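Local atomic coordinates of catalase A (Saccharomyces cerevisiae, PDB entry 1A4E), a protein that uses heme to break hydrogen peroxide down into water and oxygen, thereby probably protecting the cell from peroxide made by peroxisomal oxidases. Residues F166-E171 / Y469-R474; M162-L167 / H177-L182; A79-I84 / P324-S329. All coordinates share one frame; numbering follows the deposited sequence.

Contact 1. Residues F166-E171 / Y469-R474; sequences FLTTPE and YDMFAR
M471 is held straight through its first two torsions, CG anti to the backbone N (chi1 -180°) and the next bond nearly as extended, and then bends at SD (chi3 71°), so that sulfur and methyl meet helix 160-168 at L167 and T168. The motif is helix-to-helix packing in the catalase fold, where the helical C-terminal part meets the main catalase region: helix 160-168 lies within the catalase family region, and helix 462-473 within the catalase-related region near the C terminus. The two backbones come closest at T168 and M471, whose CA atoms are 6.7 Å apart.

From M471 the SD atom comes up to the backbone oxygen of L167, with SD 3.8 Å from L167 O. This is a van der Waals approach, not a hydrogen bond. T168 takes the other end of the methionine. Its OG1 sits between its own backbone N and carbonyl carbon (chi1 62°), where it hydrogen-bonds W164 O one turn back in the helix. With the polar branch occupied there, CG2 is the branch that faces M471, and the two side chains cross at about a right angle. All three touching residues are buried.

Just past M471, F472 turns to helices 176-182 and 477-487, while both M471 and F472 also touch the W164 ring. The pairing with T168 finishes methyl against methyl, M471 CE lying 4.2 Å from T168 CG2.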
ATOM      1  N   PHE B 166      32.770  -8.138   3.347  1.00 28.49           N
ATOM      2  CA  PHE B 166      31.969  -8.418   4.521  1.00 29.16           C
ATOM      3  C   PHE B 166      32.466  -9.693   5.202  1.00 31.40           C
ATOM      4  O   PHE B 166      32.685  -9.705   6.413  1.00 31.37           O
ATOM      5  CB  PHE B 166      30.490  -8.581   4.137  1.00 26.72           C
ATOM      6  CG  PHE B 166      29.615  -8.888   5.348  1.00 27.67           C
ATOM      7  CD1 PHE B 166      29.140  -7.840   6.145  1.00 27.22           C
ATOM      8  CD2 PHE B 166      29.324 -10.221   5.685  1.00 25.53           C
ATOM      9  CE1 PHE B 166      28.382  -8.131   7.285  1.00 28.89           C
ATOM     10  CE2 PHE B 166      28.569 -10.498   6.823  1.00 26.65           C
ATOM     11  CZ  PHE B 166      28.099  -9.455   7.621  1.00 26.84           C
ATOM     12  N   LEU B 167      32.658 -10.769   4.427  1.00 31.94           N
ATOM     13  CA  LEU B 167      33.053 -12.057   4.981  1.00 31.56           C
ATOM     14  C   LEU B 167      34.436 -12.115   5.613  1.00 30.88           C
ATOM     15  O   LEU B 167      34.614 -12.802   6.613  1.00 31.33           O
ATOM     16  CB  LEU B 167      32.945 -13.109   3.884  1.00 29.16           C
ATOM     17  CG  LEU B 167      31.531 -13.355   3.344  1.00 29.51           C
ATOM     18  CD1 LEU B 167      31.590 -14.309   2.162  1.00 26.76           C
ATOM     19  CD2 LEU B 167      30.649 -13.908   4.452  1.00 26.46           C
ATOM     20  N   THR B 168      35.409 -11.376   5.081  1.00 31.55           N
ATOM     21  CA  THR B 168      36.754 -11.362   5.634  1.00 33.46           C
ATOM     22  C   THR B 168      36.944 -10.359   6.770  1.00 35.25           C
ATOM     23  O   THR B 168      38.018 -10.339   7.376  1.00 36.30           O
ATOM     24  CB  THR B 168      37.795 -11.067   4.521  1.00 33.97           C
ATOM     25  OG1 THR B 168      37.531  -9.767   3.987  1.00 34.91           O
ATOM     26  CG2 THR B 168      37.765 -12.144   3.445  1.00 32.67           C
ATOM     27  N   THR B 169      35.948  -9.503   7.078  1.00 35.50           N
ATOM     28  CA  THR B 169      36.041  -8.568   8.207  1.00 33.78           C
ATOM     29  C   THR B 169      36.155  -9.414   9.469  1.00 37.04           C
ATOM     30  O   THR B 169      35.355 -10.340   9.613  1.00 37.32           O
ATOM     31  CB  THR B 169      34.780  -7.682   8.286  1.00 31.67           C
ATOM     32  OG1 THR B 169      34.784  -6.941   7.089  1.00 31.35           O
ATOM     33  CG2 THR B 169      34.743  -6.693   9.436  1.00 28.07           C
ATOM     34  N   PRO B 170      37.142  -9.201  10.360  1.00 39.18           N
ATOM     35  CA  PRO B 170      37.522 -10.132  11.423  1.00 39.21           C
ATOM     36  C   PRO B 170      36.389 -10.645  12.291  1.00 38.44           C
ATOM     37  O   PRO B 170      36.289 -11.849  12.514  1.00 40.31           O
ATOM     38  CB  PRO B 170      38.574  -9.376  12.203  1.00 38.71           C
ATOM     39  CG  PRO B 170      39.260  -8.609  11.093  1.00 39.62           C
ATOM     40  CD  PRO B 170      38.064  -8.069  10.330  1.00 38.58           C
ATOM     41  N   GLU B 171      35.493  -9.741  12.708  1.00 37.61           N
ATOM     42  CA  GLU B 171      34.342 -10.101  13.532  1.00 37.83           C
ATOM     43  C   GLU B 171      33.219 -10.823  12.793  1.00 34.28           C
ATOM     44  O   GLU B 171      32.298 -11.334  13.421  1.00 35.71           O
ATOM     45  CB  GLU B 171      33.754  -8.851  14.214  1.00 39.49           C
ATOM     46  CG  GLU B 171      33.461  -7.608  13.374  1.00 49.10           C
ATOM     47  CD  GLU B 171      34.617  -6.623  13.150  1.00 55.32           C
ATOM     48  OE1 GLU B 171      35.783  -6.930  13.429  1.00 55.09           O
ATOM     49  OE2 GLU B 171      34.334  -5.521  12.682  1.00 57.77           O
ATOM     50  N   TYR B 469      42.751 -15.015   1.143  1.00 40.28           N
ATOM     51  CA  TYR B 469      43.814 -16.008   1.263  1.00 39.12           C
ATOM     52  C   TYR B 469      44.226 -16.182   2.710  1.00 39.46           C
ATOM     53  O   TYR B 469      44.425 -17.312   3.145  1.00 42.34           O
ATOM     54  CB  TYR B 469      45.054 -15.603   0.477  1.00 37.18           C
ATOM     55  CG  TYR B 469      44.831 -15.320  -1.001  1.00 38.92           C
ATOM     56  CD1 TYR B 469      43.823 -15.964  -1.728  1.00 39.44           C
ATOM     57  CD2 TYR B 469      45.644 -14.370  -1.622  1.00 40.48           C
ATOM     58  CE1 TYR B 469      43.627 -15.651  -3.075  1.00 40.39           C
ATOM     59  CE2 TYR B 469      45.453 -14.056  -2.968  1.00 40.70           C
ATOM     60  CZ  TYR B 469      44.444 -14.701  -3.684  1.00 40.19           C
ATOM     61  OH  TYR B 469      44.255 -14.386  -5.012  1.00 43.17           O
ATOM     62  N   ASP B 470      44.308 -15.094   3.487  1.00 39.11           N
ATOM     63  CA  ASP B 470      44.662 -15.192   4.890  1.00 42.20           C
ATOM     64  C   ASP B 470      43.601 -15.872   5.727  1.00 43.02           C
ATOM     65  O   ASP B 470      43.948 -16.592   6.662  1.00 45.96           O
ATOM     66  CB  ASP B 470      44.942 -13.799   5.458  1.00 43.18           C
ATOM     67  CG  ASP B 470      46.242 -13.159   4.965  1.00 46.35           C
ATOM     68  OD1 ASP B 470      47.073 -13.827   4.338  1.00 45.59           O
ATOM     69  OD2 ASP B 470      46.430 -11.970   5.218  1.00 46.50           O
ATOM     70  N   MET B 471      42.320 -15.691   5.381  1.00 44.14           N
ATOM     71  CA  MET B 471      41.226 -16.350   6.087  1.00 42.34           C
ATOM     72  C   MET B 471      41.212 -17.845   5.780  1.00 40.08           C
ATOM     73  O   MET B 471      41.075 -18.658   6.696  1.00 41.98           O
ATOM     74  CB  MET B 471      39.884 -15.725   5.681  1.00 42.08           C
ATOM     75  CG  MET B 471      38.667 -16.335   6.370  1.00 41.03           C
ATOM     76  SD  MET B 471      37.092 -15.575   5.907  1.00 40.15           S
ATOM     77  CE  MET B 471      36.943 -16.171   4.246  1.00 37.63           C
ATOM     78  N   PHE B 472      41.385 -18.242   4.514  1.00 37.99           N
ATOM     79  CA  PHE B 472      41.407 -19.653   4.170  1.00 39.56           C
ATOM     80  C   PHE B 472      42.670 -20.396   4.584  1.00 40.89           C
ATOM     81  O   PHE B 472      42.635 -21.612   4.758  1.00 39.09           O
ATOM     82  CB  PHE B 472      41.184 -19.794   2.674  1.00 38.83           C
ATOM     83  CG  PHE B 472      39.700 -19.700   2.335  1.00 39.33           C
ATOM     84  CD1 PHE B 472      38.859 -20.790   2.588  1.00 37.88           C
ATOM     85  CD2 PHE B 472      39.179 -18.532   1.772  1.00 39.38           C
ATOM     86  CE1 PHE B 472      37.503 -20.705   2.273  1.00 40.49           C
ATOM     87  CE2 PHE B 472      37.820 -18.459   1.462  1.00 38.56           C
ATOM     88  CZ  PHE B 472      36.982 -19.542   1.711  1.00 38.26           C
ATOM     89  N   ALA B 473      43.782 -19.670   4.780  1.00 42.69           N
ATOM     90  CA  ALA B 473      45.021 -20.246   5.294  1.00 42.83           C
ATOM     91  C   ALA B 473      44.841 -20.672   6.745  1.00 43.02           C
ATOM     92  O   ALA B 473      45.488 -21.603   7.228  1.00 44.12           O
ATOM     93  CB  ALA B 473      46.162 -19.240   5.263  1.00 40.29           C
ATOM     94  N   ARG B 474      43.917 -19.996   7.436  1.00 41.13           N
ATOM     95  CA  ARG B 474      43.610 -20.313   8.811  1.00 41.96           C
ATOM     96  C   ARG B 474      42.822 -21.619   8.918  1.00 42.48           C
ATOM     97  O   ARG B 474      42.733 -22.219   9.991  1.00 42.04           O
ATOM     98  CB  ARG B 474      42.860 -19.120   9.369  1.00 42.41           C
ATOM     99  CG  ARG B 474      42.877 -19.104  10.872  1.00 49.26           C
ATOM    100  CD  ARG B 474      42.567 -17.723  11.381  1.00 52.02           C
ATOM    101  NE  ARG B 474      42.282 -17.812  12.802  1.00 58.78           N
ATOM    102  CZ  ARG B 474      41.574 -16.875  13.437  1.00 61.14           C
ATOM    103  NH1 ARG B 474      41.096 -15.802  12.802  1.00 60.92           N
ATOM    104  NH2 ARG B 474      41.302 -17.044  14.731  1.00 62.09           N
TER

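Contact 2. Residues M162-L167 / H177-L182; sequences MFWDFL and HQVMIL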
ATOM      1  N   MET B 162      32.285  -6.382  -2.404  1.00 33.43           N
ATOM      2  CA  MET B 162      31.331  -6.329  -1.293  1.00 30.61           C
ATOM      3  C   MET B 162      31.240  -7.685  -0.603  1.00 28.90           C
ATOM      4  O   MET B 162      31.297  -7.783   0.622  1.00 29.48           O
ATOM      5  CB  MET B 162      29.885  -6.060  -1.684  1.00 32.85           C
ATOM      6  CG  MET B 162      29.443  -4.885  -2.499  1.00 35.53           C
ATOM      7  SD  MET B 162      27.636  -4.924  -2.547  1.00 34.34           S
ATOM      8  CE  MET B 162      27.234  -6.159  -3.748  1.00 31.21           C
ATOM      9  N   PHE B 163      31.082  -8.718  -1.447  1.00 25.64           N
ATOM     10  CA  PHE B 163      30.903 -10.088  -1.015  1.00 27.31           C
ATOM     11  C   PHE B 163      32.019 -10.502  -0.073  1.00 27.44           C
ATOM     12  O   PHE B 163      31.762 -10.844   1.078  1.00 28.98           O
ATOM     13  CB  PHE B 163      30.865 -10.957  -2.267  1.00 27.91           C
ATOM     14  CG  PHE B 163      30.555 -12.440  -2.095  1.00 32.12           C
ATOM     15  CD1 PHE B 163      31.474 -13.322  -1.511  1.00 32.06           C
ATOM     16  CD2 PHE B 163      29.337 -12.929  -2.570  1.00 34.34           C
ATOM     17  CE1 PHE B 163      31.177 -14.680  -1.407  1.00 34.98           C
ATOM     18  CE2 PHE B 163      29.049 -14.293  -2.464  1.00 36.25           C
ATOM     19  CZ  PHE B 163      29.964 -15.168  -1.883  1.00 36.10           C
ATOM     20  N   TRP B 164      33.265 -10.437  -0.541  1.00 28.50           N
ATOM     21  CA  TRP B 164      34.380 -10.854   0.285  1.00 26.51           C
ATOM     22  C   TRP B 164      34.809  -9.851   1.335  1.00 28.39           C
ATOM     23  O   TRP B 164      35.372 -10.270   2.346  1.00 28.07           O
ATOM     24  CB  TRP B 164      35.545 -11.209  -0.616  1.00 24.59           C
ATOM     25  CG  TRP B 164      35.292 -12.531  -1.325  1.00 25.69           C
ATOM     26  CD1 TRP B 164      35.121 -12.570  -2.683  1.00 26.76           C
ATOM     27  CD2 TRP B 164      35.200 -13.772  -0.740  1.00 25.67           C
ATOM     28  NE1 TRP B 164      34.920 -13.830  -2.964  1.00 27.97           N
ATOM     29  CE2 TRP B 164      34.957 -14.577  -1.852  1.00 26.30           C
ATOM     30  CE3 TRP B 164      35.282 -14.347   0.529  1.00 27.12           C
ATOM     31  CZ2 TRP B 164      34.788 -15.952  -1.723  1.00 26.79           C
ATOM     32  CZ3 TRP B 164      35.112 -15.726   0.661  1.00 26.08           C
ATOM     33  CH2 TRP B 164      34.869 -16.522  -0.457  1.00 24.26           C
ATOM     34  N   ASP B 165      34.530  -8.546   1.168  1.00 27.81           N
ATOM     35  CA  ASP B 165      34.871  -7.572   2.196  1.00 27.61           C
ATOM     36  C   ASP B 165      34.066  -7.811   3.462  1.00 29.94           C
ATOM     37  O   ASP B 165      34.628  -7.722   4.553  1.00 29.96           O
ATOM     38  CB  ASP B 165      34.597  -6.144   1.741  1.00 29.33           C
ATOM     39  CG  ASP B 165      35.203  -5.065   2.622  1.00 30.54           C
ATOM     40  OD1 ASP B 165      36.240  -5.308   3.222  1.00 32.86           O
ATOM     41  OD2 ASP B 165      34.658  -3.969   2.706  1.00 34.13           O
ATOM     42  N   PHE B 166      32.770  -8.138   3.347  1.00 28.49           N
ATOM     43  CA  PHE B 166      31.969  -8.418   4.521  1.00 29.16           C
ATOM     44  C   PHE B 166      32.466  -9.693   5.202  1.00 31.40           C
ATOM     45  O   PHE B 166      32.685  -9.705   6.413  1.00 31.37           O
ATOM     46  CB  PHE B 166      30.490  -8.581   4.137  1.00 26.72           C
ATOM     47  CG  PHE B 166      29.615  -8.888   5.348  1.00 27.67           C
ATOM     48  CD1 PHE B 166      29.140  -7.840   6.145  1.00 27.22           C
ATOM     49  CD2 PHE B 166      29.324 -10.221   5.685  1.00 25.53           C
ATOM     50  CE1 PHE B 166      28.382  -8.131   7.285  1.00 28.89           C
ATOM     51  CE2 PHE B 166      28.569 -10.498   6.823  1.00 26.65           C
ATOM     52  CZ  PHE B 166      28.099  -9.455   7.621  1.00 26.84           C
ATOM     53  N   LEU B 167      32.658 -10.769   4.427  1.00 31.94           N
ATOM     54  CA  LEU B 167      33.053 -12.057   4.981  1.00 31.56           C
ATOM     55  C   LEU B 167      34.436 -12.115   5.613  1.00 30.88           C
ATOM     56  O   LEU B 167      34.614 -12.802   6.613  1.00 31.33           O
ATOM     57  CB  LEU B 167      32.945 -13.109   3.884  1.00 29.16           C
ATOM     58  CG  LEU B 167      31.531 -13.355   3.344  1.00 29.51           C
ATOM     59  CD1 LEU B 167      31.590 -14.309   2.162  1.00 26.76           C
ATOM     60  CD2 LEU B 167      30.649 -13.908   4.452  1.00 26.46           C
ATOM     61  N   HIS B 177      32.604 -21.509   8.131  1.00 28.56           N
ATOM     62  CA  HIS B 177      32.050 -22.858   8.011  1.00 27.34           C
ATOM     63  C   HIS B 177      31.026 -22.860   6.878  1.00 30.66           C
ATOM     64  O   HIS B 177      31.042 -23.743   6.018  1.00 32.89           O
ATOM     65  CB  HIS B 177      31.400 -23.245   9.343  1.00 25.10           C
ATOM     66  CG  HIS B 177      30.941 -24.692   9.519  1.00 25.66           C
ATOM     67  ND1 HIS B 177      30.331 -25.179  10.594  1.00 23.79           N
ATOM     68  CD2 HIS B 177      31.051 -25.717   8.611  1.00 23.54           C
ATOM     69  CE1 HIS B 177      30.064 -26.438  10.374  1.00 24.40           C
ATOM     70  NE2 HIS B 177      30.503 -26.755   9.181  1.00 27.10           N
ATOM     71  N   GLN B 178      30.176 -21.820   6.849  1.00 30.22           N
ATOM     72  CA  GLN B 178      29.184 -21.682   5.806  1.00 30.63           C
ATOM     73  C   GLN B 178      29.790 -21.360   4.447  1.00 30.81           C
ATOM     74  O   GLN B 178      29.312 -21.907   3.451  1.00 31.08           O
ATOM     75  CB  GLN B 178      28.185 -20.594   6.180  1.00 30.72           C
ATOM     76  CG  GLN B 178      27.100 -20.370   5.138  1.00 27.83           C
ATOM     77  CD  GLN B 178      26.287 -21.576   4.718  1.00 29.96           C
ATOM     78  OE1 GLN B 178      25.885 -21.731   3.566  1.00 32.26           O
ATOM     79  NE2 GLN B 178      25.997 -22.460   5.654  1.00 32.24           N
ATOM     80  N   VAL B 179      30.831 -20.511   4.379  1.00 29.40           N
ATOM     81  CA  VAL B 179      31.455 -20.168   3.104  1.00 27.79           C
ATOM     82  C   VAL B 179      32.070 -21.414   2.474  1.00 30.71           C
ATOM     83  O   VAL B 179      32.005 -21.572   1.256  1.00 33.06           O
ATOM     84  CB  VAL B 179      32.506 -19.071   3.353  1.00 25.67           C
ATOM     85  CG1 VAL B 179      33.281 -18.742   2.091  1.00 25.15           C
ATOM     86  CG2 VAL B 179      31.785 -17.808   3.799  1.00 26.87           C
ATOM     87  N   MET B 180      32.598 -22.326   3.311  1.00 30.81           N
ATOM     88  CA  MET B 180      33.151 -23.596   2.870  1.00 31.37           C
ATOM     89  C   MET B 180      32.097 -24.469   2.207  1.00 31.90           C
ATOM     90  O   MET B 180      32.345 -25.059   1.155  1.00 31.64           O
ATOM     91  CB  MET B 180      33.728 -24.361   4.052  1.00 35.23           C
ATOM     92  CG  MET B 180      35.034 -23.827   4.625  1.00 37.53           C
ATOM     93  SD  MET B 180      36.427 -24.092   3.510  1.00 39.41           S
ATOM     94  CE  MET B 180      36.618 -25.812   3.875  1.00 37.18           C
ATOM     95  N   ILE B 181      30.905 -24.544   2.824  1.00 31.79           N
ATOM     96  CA  ILE B 181      29.793 -25.314   2.271  1.00 31.56           C
ATOM     97  C   ILE B 181      29.262 -24.665   0.990  1.00 32.38           C
ATOM     98  O   ILE B 181      29.015 -25.366   0.012  1.00 33.34           O
ATOM     99  CB  ILE B 181      28.668 -25.424   3.335  1.00 31.08           C
ATOM    100  CG1 ILE B 181      29.175 -26.204   4.536  1.00 28.89           C
ATOM    101  CG2 ILE B 181      27.453 -26.152   2.755  1.00 27.51           C
ATOM    102  CD1 ILE B 181      28.238 -26.104   5.746  1.00 28.69           C
ATOM    103  N   LEU B 182      29.152 -23.326   0.972  1.00 31.74           N
ATOM    104  CA  LEU B 182      28.635 -22.568  -0.156  1.00 30.26           C
ATOM    105  C   LEU B 182      29.455 -22.781  -1.420  1.00 30.36           C
ATOM    106  O   LEU B 182      28.905 -23.026  -2.492  1.00 31.08           O
ATOM    107  CB  LEU B 182      28.617 -21.076   0.206  1.00 28.36           C
ATOM    108  CG  LEU B 182      28.210 -20.071  -0.869  1.00 28.39           C
ATOM    109  CD1 LEU B 182      26.746 -20.238  -1.193  1.00 24.44           C
ATOM    110  CD2 LEU B 182      28.482 -18.669  -0.387  1.00 24.92           C
TER
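V179 reaches between W164 and L167 with its two methyls split: CG1 goes to the indole, CG2 to the leucine. The helices that carry them, 162-167 and 177-182, form a helical hairpin, roughly antiparallel at 147° with only a short connection, and their axes come no nearer than 12.8 Å over these segments.

V179 CG1 lies 3.7 Å from W164 CH2 and about as near CZ3, approaching the outer bond of the six-membered ring obliquely. V179 CG2 sits against the fork of the leucine, 3.9 Å from L167 CD1. One turn before L167 on the one helix and one turn after V179 on the other, F163 and L182 reach for each other from opposite directions. With CG anti to its backbone N (chi1 -174°), F163 sends its ring across, and L182 CD2 arrives at the ring edge, 4.1 Å from CZ. Within that helix F163 CD1 lies 3.6 Å above one face of W164, toward the rim.

An alanine in place of V179 would probably leave the outer end of the indole and the L167 fork without their methyl partners and open a gap between the helices.

The pairing is apolar and buried, with the side chain of L182 about 10 Å from that of active-site N129. H456 serves the indole N-H, so the contact rests on van der Waals packing and the burial of apolar groups.

Contact 3. Residues A79-I84 / P324-S329; sequences AMFSKI and PYQEAS
F81 and Q326 meet where the ring's CE2 lies 3.5 Å from the amide nitrogen NE2 of Q326, and this is the tight part of the contact. The two side chains cross at about a right angle, yet their flat ends are nearly parallel, ring and amide planes being 22° apart. The amide nitrogen comes in obliquely. Q326 gets there by an extended chain beyond CG (chi2 -180°), which carries the amide out from the strand to the F81 ring.

The amide has polar partners of its own: NE2 hydrogen-bonds S78 OG, just before the 79-84 segment, while OE1 has a weak bond from W126 NE1. These would fix the rotation of the amide, so that the ring packs against a group whose direction is already set. M80 backs the ring from within its own segment, with CG 3.9 Å above the centre of one face, and its SD makes only a distant approach of 4.4 Å to Q326 NE2.

Beyond this pair the fit is loose. Y325 directs its CB at the other segment, but its side chain stays 5.5 Å away, and A79 keeps further off still. Toward the solvent side, S82 closes the short 3-10 segment on itself. S82 OG donates to A79 O at 2.9 Å, in the carbonyl plane on a lone pair, and the backbone N of S82 binds the same oxygen. K86 NZ reaches both A79 O and S82 OG.

The contact thus packs the loop between strands 59-68 and 87-95 of the antiparallel beta-barrel of the catalase fold on strand 326-328, beside strand 122-129, whose L124 and W126 touch its side chains; strand 326-328 pairs antiparallel with 203-206, and helix 332-348 follows in sequence.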
ATOM      1  N   ALA B  79       0.487 -32.665  18.136  1.00 28.21           N
ATOM      2  CA  ALA B  79      -0.498 -33.567  17.551  1.00 27.45           C
ATOM      3  C   ALA B  79      -0.126 -34.164  16.204  1.00 27.07           C
ATOM      4  O   ALA B  79      -0.494 -35.305  15.935  1.00 28.33           O
ATOM      5  CB  ALA B  79      -1.824 -32.849  17.378  1.00 24.34           C
ATOM      6  N   MET B  80       0.647 -33.463  15.363  1.00 25.49           N
ATOM      7  CA  MET B  80       1.031 -34.016  14.074  1.00 29.01           C
ATOM      8  C   MET B  80       1.919 -35.248  14.206  1.00 29.32           C
ATOM      9  O   MET B  80       1.986 -36.061  13.291  1.00 31.36           O
ATOM     10  CB  MET B  80       1.748 -32.950  13.244  1.00 28.27           C
ATOM     11  CG  MET B  80       3.097 -32.472  13.740  1.00 33.70           C
ATOM     12  SD  MET B  80       3.856 -31.275  12.615  1.00 42.28           S
ATOM     13  CE  MET B  80       4.212 -32.254  11.186  1.00 36.89           C
ATOM     14  N   PHE B  81       2.574 -35.409  15.361  1.00 30.53           N
ATOM     15  CA  PHE B  81       3.434 -36.549  15.638  1.00 29.87           C
ATOM     16  C   PHE B  81       2.758 -37.616  16.498  1.00 30.21           C
ATOM     17  O   PHE B  81       3.360 -38.657  16.726  1.00 31.89           O
ATOM     18  CB  PHE B  81       4.699 -36.098  16.367  1.00 25.26           C
ATOM     19  CG  PHE B  81       5.581 -35.108  15.629  1.00 21.27           C
ATOM     20  CD1 PHE B  81       5.956 -35.334  14.302  1.00 23.30           C
ATOM     21  CD2 PHE B  81       6.042 -33.979  16.299  1.00 20.29           C
ATOM     22  CE1 PHE B  81       6.795 -34.425  13.651  1.00 20.74           C
ATOM     23  CE2 PHE B  81       6.880 -33.076  15.642  1.00 21.48           C
ATOM     24  CZ  PHE B  81       7.258 -33.298  14.320  1.00 19.55           C
ATOM     25  N   SER B  82       1.507 -37.448  16.946  1.00 30.54           N
ATOM     26  CA  SER B  82       0.898 -38.355  17.911  1.00 30.83           C
ATOM     27  C   SER B  82       0.678 -39.823  17.583  1.00 32.20           C
ATOM     28  O   SER B  82       0.627 -40.620  18.518  1.00 33.96           O
ATOM     29  CB  SER B  82      -0.437 -37.782  18.359  1.00 30.28           C
ATOM     30  OG  SER B  82      -1.351 -37.682  17.282  1.00 33.64           O
ATOM     31  N   LYS B  83       0.521 -40.232  16.318  1.00 34.38           N
ATOM     32  CA  LYS B  83       0.315 -41.638  15.967  1.00 35.50           C
ATOM     33  C   LYS B  83       1.154 -41.972  14.744  1.00 35.29           C
ATOM     34  O   LYS B  83       1.384 -41.122  13.886  1.00 36.06           O
ATOM     35  CB  LYS B  83      -1.136 -41.990  15.580  1.00 40.25           C
ATOM     36  CG  LYS B  83      -2.292 -41.699  16.543  1.00 50.20           C
ATOM     37  CD  LYS B  83      -2.960 -40.344  16.221  1.00 58.71           C
ATOM     38  CE  LYS B  83      -4.186 -40.018  17.093  1.00 57.54           C
ATOM     39  NZ  LYS B  83      -4.861 -38.816  16.626  1.00 52.26           N
ATOM     40  N   ILE B  84       1.630 -43.220  14.655  1.00 34.35           N
ATOM     41  CA  ILE B  84       2.401 -43.682  13.507  1.00 32.19           C
ATOM     42  C   ILE B  84       1.454 -43.913  12.340  1.00 31.85           C
ATOM     43  O   ILE B  84       0.415 -44.564  12.445  1.00 33.22           O
ATOM     44  CB  ILE B  84       3.171 -44.988  13.876  1.00 31.57           C
ATOM     45  CG1 ILE B  84       4.231 -44.616  14.908  1.00 31.72           C
ATOM     46  CG2 ILE B  84       3.829 -45.638  12.653  1.00 28.58           C
ATOM     47  CD1 ILE B  84       5.177 -45.747  15.338  1.00 36.68           C
ATOM     48  N   PRO B 324       1.919 -25.942  19.402  1.00 26.95           N
ATOM     49  CA  PRO B 324       2.273 -26.343  20.757  1.00 27.44           C
ATOM     50  C   PRO B 324       3.315 -27.449  20.817  1.00 29.33           C
ATOM     51  O   PRO B 324       3.338 -28.342  19.966  1.00 28.65           O
ATOM     52  CB  PRO B 324       0.949 -26.729  21.384  1.00 28.04           C
ATOM     53  CG  PRO B 324      -0.072 -26.706  20.279  1.00 26.19           C
ATOM     54  CD  PRO B 324       0.489 -25.675  19.327  1.00 27.36           C
ATOM     55  N   TYR B 325       4.173 -27.330  21.844  1.00 27.57           N
ATOM     56  CA  TYR B 325       5.298 -28.213  22.166  1.00 27.50           C
ATOM     57  C   TYR B 325       6.525 -28.027  21.282  1.00 28.93           C
ATOM     58  O   TYR B 325       7.516 -28.739  21.451  1.00 29.81           O
ATOM     59  CB  TYR B 325       4.877 -29.705  22.122  1.00 23.30           C
ATOM     60  CG  TYR B 325       3.736 -30.018  23.090  1.00 25.43           C
ATOM     61  CD1 TYR B 325       3.968 -30.121  24.466  1.00 25.63           C
ATOM     62  CD2 TYR B 325       2.437 -30.154  22.595  1.00 25.21           C
ATOM     63  CE1 TYR B 325       2.903 -30.359  25.337  1.00 25.42           C
ATOM     64  CE2 TYR B 325       1.373 -30.393  23.458  1.00 27.12           C
ATOM     65  CZ  TYR B 325       1.614 -30.494  24.822  1.00 25.63           C
ATOM     66  OH  TYR B 325       0.548 -30.701  25.663  1.00 29.40           O
ATOM     67  N   GLN B 326       6.486 -27.077  20.332  1.00 26.69           N
ATOM     68  CA  GLN B 326       7.638 -26.730  19.514  1.00 23.69           C
ATOM     69  C   GLN B 326       7.862 -25.236  19.652  1.00 25.93           C
ATOM     70  O   GLN B 326       7.013 -24.409  19.322  1.00 25.88           O
ATOM     71  CB  GLN B 326       7.409 -27.054  18.056  1.00 19.62           C
ATOM     72  CG  GLN B 326       7.355 -28.539  17.804  1.00 17.98           C
ATOM     73  CD  GLN B 326       7.132 -28.890  16.348  1.00 17.97           C
ATOM     74  OE1 GLN B 326       7.838 -28.441  15.456  1.00 20.01           O
ATOM     75  NE2 GLN B 326       6.146 -29.729  16.064  1.00 19.28           N
ATOM     76  N   GLU B 327       9.019 -24.907  20.218  1.00 25.58           N
ATOM     77  CA  GLU B 327       9.399 -23.530  20.476  1.00 25.79           C
ATOM     78  C   GLU B 327      10.806 -23.225  19.987  1.00 26.49           C
ATOM     79  O   GLU B 327      11.577 -24.122  19.651  1.00 27.56           O
ATOM     80  CB  GLU B 327       9.294 -23.253  21.976  1.00 24.19           C
ATOM     81  CG  GLU B 327       7.890 -22.924  22.472  1.00 28.32           C
ATOM     82  CD  GLU B 327       7.338 -21.594  21.956  1.00 36.47           C
ATOM     83  OE1 GLU B 327       7.913 -20.553  22.253  1.00 36.63           O
ATOM     84  OE2 GLU B 327       6.325 -21.576  21.261  1.00 36.84           O
ATOM     85  N   ALA B 328      11.131 -21.934  19.900  1.00 25.76           N
ATOM     86  CA  ALA B 328      12.444 -21.498  19.462  1.00 27.48           C
ATOM     87  C   ALA B 328      13.418 -21.415  20.630  1.00 28.07           C
ATOM     88  O   ALA B 328      13.005 -21.252  21.783  1.00 29.29           O
ATOM     89  CB  ALA B 328      12.343 -20.128  18.831  1.00 25.63           C
ATOM     90  N   SER B 329      14.717 -21.562  20.356  1.00 27.72           N
ATOM     91  CA  SER B 329      15.725 -21.408  21.398  1.00 28.82           C
ATOM     92  C   SER B 329      16.226 -19.968  21.438  1.00 28.67           C
ATOM     93  O   SER B 329      15.829 -19.144  20.613  1.00 29.50           O
ATOM     94  CB  SER B 329      16.913 -22.333  21.148  1.00 24.73           C
ATOM     95  OG  SER B 329      17.696 -21.918  20.037  1.00 25.31           O
TER

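From the N terminus, the first segment met is 79-84, and contact 3 closes the long loop from it to 324-329. Inside that loop, contact 2 joins helix 160-168 to helix 176-182 after only a short connection, so it nests within contact 3. Contact 1 starts from the same helix as contact 2 but closes at 469-474, beyond the end of contact 3, and therefore crosses it. Contacts 1 and 2 share F166 and L167 and touch directly, F472 CZ lying 3.8 Å from V179 CG1, tying the C-terminal helices to helices 160-168 and 176-182. Contact 3 belongs to the strand-rich part, with its centre about 35 Å from that of contact 2.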